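Local coordinates for macrophage migration inhibitory factor (Plasmodium berghei, PDB 2WKB), which is a parasite member of the MIF family, named after the mammalian cytokine, and forms a trimer of small alpha/beta subunits, at residues E55-V60 and R94-F99; S21-A26 and K82-H87; L62-G67 and R100-Q105. All blocks are in the same frame, centred on the assembly; numbering follows the deposited sequence.

Interaction 1 (E55-V60 and R94-F99); sequences EGYCFV and RVYIEF
This is the parallel strand pair of a beta-alpha-beta crossover, with helix 73-88 as the connection. C58 pairs with V95, F59 with Y96 and V60 with I97. The ladder bonds are short and, but for the more bent one from Y96 N to C58 O, nearly straight. C58 N reaches R94 O at 2.8 Å. One face is lined by F59 and Y96, with Y57 beside them. All three have CG anti to the backbone N, so they lean the same way. The Y57 hydroxyl sits at the base of Y96, OH 3.3 Å from Y96 CB; it is buried there, with no polar partner in the model. F59 fits further out, its CD1 3.4 Å from Y96 CD2. The ring planes, 27° apart, barely overlap. E98 then lies against the edge of the F59 ring, its CB 3.7 Å from F59 CE1. M39 of the second subunit packs on Y57 and F59. C58, V60, V95 and I97 line the other face, toward helix 73-88. The R94 chain bends at chi3 (65°), and E55 CB lies over one face of its guanidinium. R94 NH2 donates to E55 O and NE to G56 O, both at 2.9 Å.

Interaction 2 (S21-A26 and K82-H87); sequences SEIEDA and KILSNH
Two antiparallel helices, 13-31 and 73-88, pack side by side in the alpha/beta fold of the MIF family. Their short segments cross at 160°, with axes 10.6 Å apart. At that spacing the backbones stay apart and side chains bridge the gap. I83 is the central piece. Its CG1 is anti to the carbonyl carbon, and the chain runs straight on toward the other helix. The tip, CD1, reaches the other backbone, 3.7 Å from E22 O, and lies 3.9 Å from A26 CB. I23 crosses I83 obliquely, with I23 CG1 4.1 Å from I83 CG2. The end of I23 goes on to meet L84, CD1 to CD2 at 4.2 Å. Beside it lies a polar pair. The E22 carboxylate and the H87 ring stand 71° apart. E22 OE1 lies in the ring plane, at its edge, but the ring meets that oxygen from above the carboxylate plane. A water accepts from N86 ND2 and makes a weak bond to the same oxygen. N86 ND2 lies above one face of the H87 ring, displaced toward its rim. The His-carboxylate hydrogen bond itself runs from H87 NE2 to E22 OE1 at 2.9 Å.

Interaction 3 (L62-G67 and R100-Q105); sequences LTSIGG and RDCSAQ
The parallel ladder of strands 58-63 and 95-100 ends here, where both strands turn off into loops near the subunit interfaces. T63 and R100 form the final bridge. R100 N donates to L62 O at 2.8 Å, and S64 N to R100 O at 2.9 Å. The R100 chain bends at chi3 (-81°) and comes back across T63. It grips T63 OG1 side-on, with R100 NE and NH2 each 2.8 Å from that one oxygen. The oxygen lies in the guanidinium plane, so two bonds fix how the group is turned. S64 takes left-handed backbone angles (phi 65°, psi 37°), which swing the chain out of the strand. Its OG accepts a weak bond from C102 N at 3.3 Å and also bonds R100 of the third subunit. D101 forms an Asx turn: S103 N donates to D101 OD1 at 3.0 Å. S103 OG donates to D101 OD2 at 2.8 Å, which further fixes the carboxylate. A water lies close to both I65 O and D101 OD2. L62 and I65 point away from this loop and pack on I27 of helix 13-31. R100 continues the sheet by antiparallel pairing with a strand of the second subunit.

Of the contacting segments, 21-26 in helix 13-31 comes first and waits longest for its partner. Interaction 2 closes a loop from 21-26 to 82-87, with 55 residues between. Within that loop strand 58-63 begins both interaction 1 and interaction 3. Their loops close later, at 94-99 and 100-105, beyond helix 73-88. Every pair of contacts therefore crosses along the chain and none nests. Interactions 1 and 3 are successive parts of one strand pair, joined where L62 N meets E98 O. L84 of interaction 2 packs on C58, V60 and V95, tying the helix pair to the sheet. Interactions 2 and 3 do not touch; their nearest atoms are about 6 Å apart.

Interaction 1 (E55-V60 and R94-F99)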
# COMPACT_ATOMS: atom_id res chain seq x y z
N GLU E 55 8.40 -18.41 -0.80
CA GLU E 55 8.95 -18.78 0.51
C GLU E 55 8.90 -17.55 1.49
O GLU E 55 8.85 -16.40 1.03
CB GLU E 55 10.45 -19.18 0.33
CG GLU E 55 11.20 -19.60 1.58
CD GLU E 55 12.70 -19.90 1.34
OE1 GLU E 55 13.44 -20.10 2.34
OE2 GLU E 55 13.15 -19.90 0.17
N GLY E 56 8.95 -17.81 2.80
CA GLY E 56 8.91 -16.76 3.85
C GLY E 56 9.75 -15.53 3.45
O GLY E 56 10.91 -15.64 3.09
N TYR E 57 9.10 -14.37 3.43
CA TYR E 57 9.78 -13.15 3.00
C TYR E 57 9.12 -11.97 3.75
O TYR E 57 7.89 -11.92 3.91
CB TYR E 57 9.57 -13.00 1.49
CG TYR E 57 10.06 -11.64 0.93
CD1 TYR E 57 11.39 -11.35 0.83
CD2 TYR E 57 9.11 -10.67 0.56
CE1 TYR E 57 11.81 -10.06 0.31
CE2 TYR E 57 9.49 -9.42 0.07
CZ TYR E 57 10.84 -9.14 -0.07
OH TYR E 57 11.25 -7.87 -0.59
N CYS E 58 9.94 -11.01 4.17
CA CYS E 58 9.45 -9.80 4.81
C CYS E 58 9.94 -8.54 4.08
O CYS E 58 11.13 -8.39 3.81
CB CYS E 58 9.87 -9.76 6.28
SG CYS E 58 9.38 -11.21 7.24
N PHE E 59 9.01 -7.63 3.78
CA PHE E 59 9.35 -6.37 3.16
C PHE E 59 8.93 -5.36 4.20
O PHE E 59 7.74 -5.29 4.55
CB PHE E 59 8.54 -6.19 1.91
CG PHE E 59 8.67 -4.81 1.29
CD1 PHE E 59 9.88 -4.13 1.29
CD2 PHE E 59 7.59 -4.21 0.68
CE1 PHE E 59 10.02 -2.89 0.69
CE2 PHE E 59 7.71 -2.96 0.07
CZ PHE E 59 8.93 -2.28 0.09
N VAL E 60 9.88 -4.55 4.71
CA VAL E 60 9.50 -3.52 5.69
C VAL E 60 9.66 -2.14 5.02
O VAL E 60 10.71 -1.85 4.44
CB VAL E 60 10.33 -3.58 6.94
CG1 VAL E 60 9.87 -2.50 8.01
CG2 VAL E 60 10.22 -5.00 7.64
N ARG E 94 15.98 -12.89 3.10
CA ARG E 94 14.60 -12.64 2.57
C ARG E 94 13.90 -11.63 3.51
O ARG E 94 12.67 -11.68 3.73
CB ARG E 94 13.85 -13.94 2.49
CG ARG E 94 14.37 -14.81 1.31
CD ARG E 94 13.55 -16.10 1.00
NE ARG E 94 12.20 -15.85 0.54
CZ ARG E 94 11.87 -15.63 -0.73
NH1 ARG E 94 12.84 -15.59 -1.66
NH2 ARG E 94 10.62 -15.43 -1.08
N VAL E 95 14.72 -10.71 4.02
CA VAL E 95 14.27 -9.44 4.64
C VAL E 95 14.76 -8.31 3.76
O VAL E 95 15.96 -8.25 3.37
CB VAL E 95 14.83 -9.24 6.03
CG1 VAL E 95 14.39 -7.88 6.66
CG2 VAL E 95 14.35 -10.41 6.93
N TYR E 96 13.84 -7.41 3.43
CA TYR E 96 14.24 -6.26 2.58
C TYR E 96 13.60 -5.05 3.25
O TYR E 96 12.43 -5.10 3.58
CB TYR E 96 13.71 -6.47 1.16
CG TYR E 96 13.95 -5.34 0.16
CD1 TYR E 96 15.21 -5.08 -0.35
CD2 TYR E 96 12.87 -4.59 -0.34
CE1 TYR E 96 15.42 -4.05 -1.32
CE2 TYR E 96 13.05 -3.58 -1.30
CZ TYR E 96 14.34 -3.30 -1.76
OH TYR E 96 14.51 -2.27 -2.69
N ILE E 97 14.40 -4.01 3.50
CA ILE E 97 13.93 -2.87 4.24
C ILE E 97 14.10 -1.64 3.36
O ILE E 97 15.20 -1.41 2.84
CB ILE E 97 14.70 -2.73 5.49
CG1 ILE E 97 14.39 -4.01 6.35
CG2 ILE E 97 14.24 -1.41 6.29
CD1 ILE E 97 15.26 -4.05 7.43
N GLU E 98 13.03 -0.88 3.18
CA GLU E 98 13.06 0.30 2.37
C GLU E 98 12.62 1.53 3.15
O GLU E 98 11.62 1.46 3.90
CB GLU E 98 12.15 0.04 1.20
CG GLU E 98 12.03 1.14 0.25
CD GLU E 98 11.04 0.75 -0.85
OE1 GLU E 98 11.44 -0.06 -1.70
OE2 GLU E 98 9.89 1.22 -0.80
N PHE E 99 13.35 2.65 2.98
CA PHE E 99 13.08 3.91 3.68
C PHE E 99 12.72 4.97 2.60
O PHE E 99 13.45 5.20 1.66
CB PHE E 99 14.31 4.44 4.45
CG PHE E 99 14.84 3.56 5.55
CD1 PHE E 99 14.39 3.76 6.84
CD2 PHE E 99 15.77 2.56 5.31
CE1 PHE E 99 14.88 2.96 7.93
CE2 PHE E 99 16.25 1.75 6.40
CZ PHE E 99 15.78 1.98 7.70

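Interaction 2 (S21-A26 and K82-H87)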
# COMPACT_ATOMS: atom_id res chain seq x y z
N SER E 21 5.52 -3.58 18.29
CA SER E 21 5.91 -2.73 19.41
C SER E 21 7.43 -2.70 19.57
O SER E 21 8.02 -1.66 19.85
CB SER E 21 5.18 -3.29 20.72
OG SER E 21 5.79 -2.64 21.82
N GLU E 22 8.09 -3.83 19.29
CA GLU E 22 9.52 -3.94 19.37
C GLU E 22 10.21 -3.11 18.26
O GLU E 22 11.22 -2.44 18.51
CB GLU E 22 9.98 -5.40 19.29
CG GLU E 22 9.64 -6.17 20.61
CD GLU E 22 10.35 -7.54 20.70
OE1 GLU E 22 11.40 -7.73 20.04
OE2 GLU E 22 9.82 -8.42 21.44
N ILE E 23 9.58 -3.12 17.07
CA ILE E 23 10.08 -2.31 15.94
C ILE E 23 9.93 -0.82 16.29
O ILE E 23 10.87 -0.03 16.06
CB ILE E 23 9.35 -2.68 14.60
CG1 ILE E 23 9.83 -4.05 14.18
CG2 ILE E 23 9.76 -1.61 13.46
CD1 ILE E 23 9.09 -4.67 12.94
N GLU E 24 8.76 -0.44 16.81
CA GLU E 24 8.58 0.95 17.31
C GLU E 24 9.65 1.36 18.33
O GLU E 24 10.20 2.46 18.23
CB GLU E 24 7.17 1.19 17.85
CG GLU E 24 6.08 1.02 16.84
CD GLU E 24 4.66 0.97 17.46
OE1 GLU E 24 4.58 1.01 18.71
OE2 GLU E 24 3.68 0.90 16.67
N ASP E 25 9.97 0.46 19.27
CA ASP E 25 10.99 0.70 20.31
C ASP E 25 12.35 0.92 19.61
O ASP E 25 13.14 1.85 19.95
CB ASP E 25 11.16 -0.50 21.26
CG ASP E 25 10.01 -0.68 22.22
OD1 ASP E 25 9.28 0.34 22.48
OD2 ASP E 25 9.84 -1.88 22.68
N ALA E 26 12.64 0.07 18.64
CA ALA E 26 13.92 0.22 17.90
C ALA E 26 14.02 1.54 17.19
O ALA E 26 15.08 2.15 17.20
CB ALA E 26 14.15 -0.98 16.87
N LYS E 82 17.17 -8.13 12.69
CA LYS E 82 17.32 -9.00 13.90
C LYS E 82 16.02 -9.32 14.62
O LYS E 82 15.72 -10.51 14.91
CB LYS E 82 18.29 -8.41 14.92
CG LYS E 82 19.62 -8.08 14.36
CD LYS E 82 20.51 -9.25 14.10
CE LYS E 82 21.98 -8.77 14.25
NZ LYS E 82 22.62 -8.27 12.96
N ILE E 83 15.19 -8.30 14.83
CA ILE E 83 13.86 -8.52 15.37
C ILE E 83 13.02 -9.49 14.50
O ILE E 83 12.35 -10.44 15.01
CB ILE E 83 13.08 -7.18 15.50
CG1 ILE E 83 13.72 -6.30 16.60
CG2 ILE E 83 11.56 -7.44 15.76
CD1 ILE E 83 13.24 -4.80 16.56
N LEU E 84 13.01 -9.31 13.19
CA LEU E 84 12.16 -10.22 12.40
C LEU E 84 12.73 -11.66 12.30
O LEU E 84 11.97 -12.65 12.28
CB LEU E 84 12.01 -9.68 10.97
CG LEU E 84 11.34 -8.33 10.91
CD1 LEU E 84 11.44 -7.84 9.45
CD2 LEU E 84 9.88 -8.43 11.33
N SER E 85 14.04 -11.78 12.17
CA SER E 85 14.59 -13.11 12.06
C SER E 85 14.37 -13.85 13.42
O SER E 85 14.14 -15.06 13.43
CB SER E 85 16.05 -13.10 11.62
OG SER E 85 16.81 -12.51 12.63
N ASN E 86 14.37 -13.12 14.53
CA ASN E 86 14.00 -13.67 15.84
C ASN E 86 12.53 -14.08 15.90
O ASN E 86 12.21 -15.28 16.07
CB ASN E 86 14.44 -12.72 17.01
CG ASN E 86 14.01 -13.24 18.42
OD1 ASN E 86 14.01 -14.45 18.65
ND2 ASN E 86 13.65 -12.32 19.33
N HIS E 87 11.61 -13.14 15.72
CA HIS E 87 10.19 -13.41 15.91
C HIS E 87 9.52 -14.24 14.79
O HIS E 87 8.57 -15.01 15.04
CB HIS E 87 9.40 -12.11 16.12
CG HIS E 87 9.66 -11.46 17.44
ND1 HIS E 87 9.19 -11.98 18.63
CD2 HIS E 87 10.38 -10.35 17.77
CE1 HIS E 87 9.60 -11.22 19.63
NE2 HIS E 87 10.32 -10.22 19.14
O HOH W 1 14.15 -9.58 18.93

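Interaction 3 (L62-G67 and R100-Q105)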
# COMPACT_ATOMS: atom_id res chain seq x y z
N LEU E 62 9.39 2.01 5.53
CA LEU E 62 9.26 3.03 6.49
C LEU E 62 9.15 4.33 5.68
O LEU E 62 9.99 4.60 4.77
CB LEU E 62 10.47 3.08 7.40
CG LEU E 62 10.59 1.78 8.22
CD1 LEU E 62 11.59 0.81 7.52
CD2 LEU E 62 11.08 2.26 9.61
N THR E 63 8.09 5.06 6.01
CA THR E 63 7.68 6.21 5.20
C THR E 63 7.58 7.42 6.09
O THR E 63 6.89 7.38 7.10
CB THR E 63 6.35 5.95 4.47
OG1 THR E 63 6.54 4.89 3.55
CG2 THR E 63 5.97 7.20 3.62
N SER E 64 8.35 8.47 5.78
CA SER E 64 8.07 9.77 6.35
C SER E 64 8.26 9.78 7.85
O SER E 64 7.50 10.40 8.59
CB SER E 64 6.65 10.19 6.01
OG SER E 64 6.55 10.55 4.61
N ILE E 65 9.25 9.05 8.30
CA ILE E 65 9.57 9.11 9.69
C ILE E 65 10.71 10.12 9.85
O ILE E 65 11.86 9.89 9.45
CB ILE E 65 9.94 7.72 10.26
CG1 ILE E 65 8.70 6.78 10.23
CG2 ILE E 65 10.48 7.86 11.69
CD1 ILE E 65 9.02 5.34 10.58
N GLY E 66 10.38 11.20 10.53
CA GLY E 66 11.37 12.30 10.76
C GLY E 66 12.56 11.85 11.57
O GLY E 66 12.40 11.15 12.56
N GLY E 67 13.76 12.25 11.16
CA GLY E 67 14.95 11.94 11.96
C GLY E 67 15.68 10.68 11.51
O GLY E 67 16.76 10.40 12.02
N ARG E 100 11.57 5.60 2.71
CA ARG E 100 11.17 6.69 1.77
C ARG E 100 10.86 7.90 2.60
O ARG E 100 10.15 7.78 3.59
CB ARG E 100 9.91 6.33 1.04
CG ARG E 100 9.71 4.90 0.68
CD ARG E 100 8.36 4.72 -0.06
NE ARG E 100 7.20 4.65 0.85
CZ ARG E 100 5.94 4.44 0.46
NH1 ARG E 100 5.65 4.28 -0.84
NH2 ARG E 100 4.95 4.38 1.36
N ASP E 101 11.39 9.08 2.25
CA ASP E 101 10.92 10.29 2.93
C ASP E 101 10.15 11.25 2.02
O ASP E 101 10.68 11.82 1.05
CB ASP E 101 11.98 10.99 3.79
CG ASP E 101 11.37 12.06 4.72
OD1 ASP E 101 10.94 13.12 4.19
OD2 ASP E 101 11.34 11.87 5.98
N CYS E 102 8.86 11.39 2.37
CA CYS E 102 7.90 12.23 1.67
C CYS E 102 7.37 13.36 2.57
O CYS E 102 6.42 14.06 2.20
CB CYS E 102 6.72 11.36 1.21
SG CYS E 102 7.13 9.77 0.43
N SER E 103 8.03 13.57 3.72
CA SER E 103 7.55 14.45 4.82
C SER E 103 7.12 15.90 4.44
O SER E 103 6.31 16.51 5.15
CB SER E 103 8.58 14.51 5.96
OG SER E 103 8.95 13.21 6.43
N ALA E 104 7.65 16.42 3.33
CA ALA E 104 7.33 17.79 2.84
C ALA E 104 6.42 17.83 1.58
O ALA E 104 6.03 18.92 1.12
CB ALA E 104 8.62 18.59 2.60
N GLN E 105 6.13 16.64 1.05
CA GLN E 105 5.28 16.47 -0.13
C GLN E 105 3.77 16.80 -0.04
O GLN E 105 3.21 17.37 -0.97
CB GLN E 105 5.45 15.05 -0.69
CG GLN E 105 5.81 15.00 -2.16
CD GLN E 105 4.99 13.99 -2.93
OE1 GLN E 105 3.97 14.32 -3.52
NE2 GLN E 105 5.44 12.74 -2.93
O HOH W 2 13.28 11.06 7.37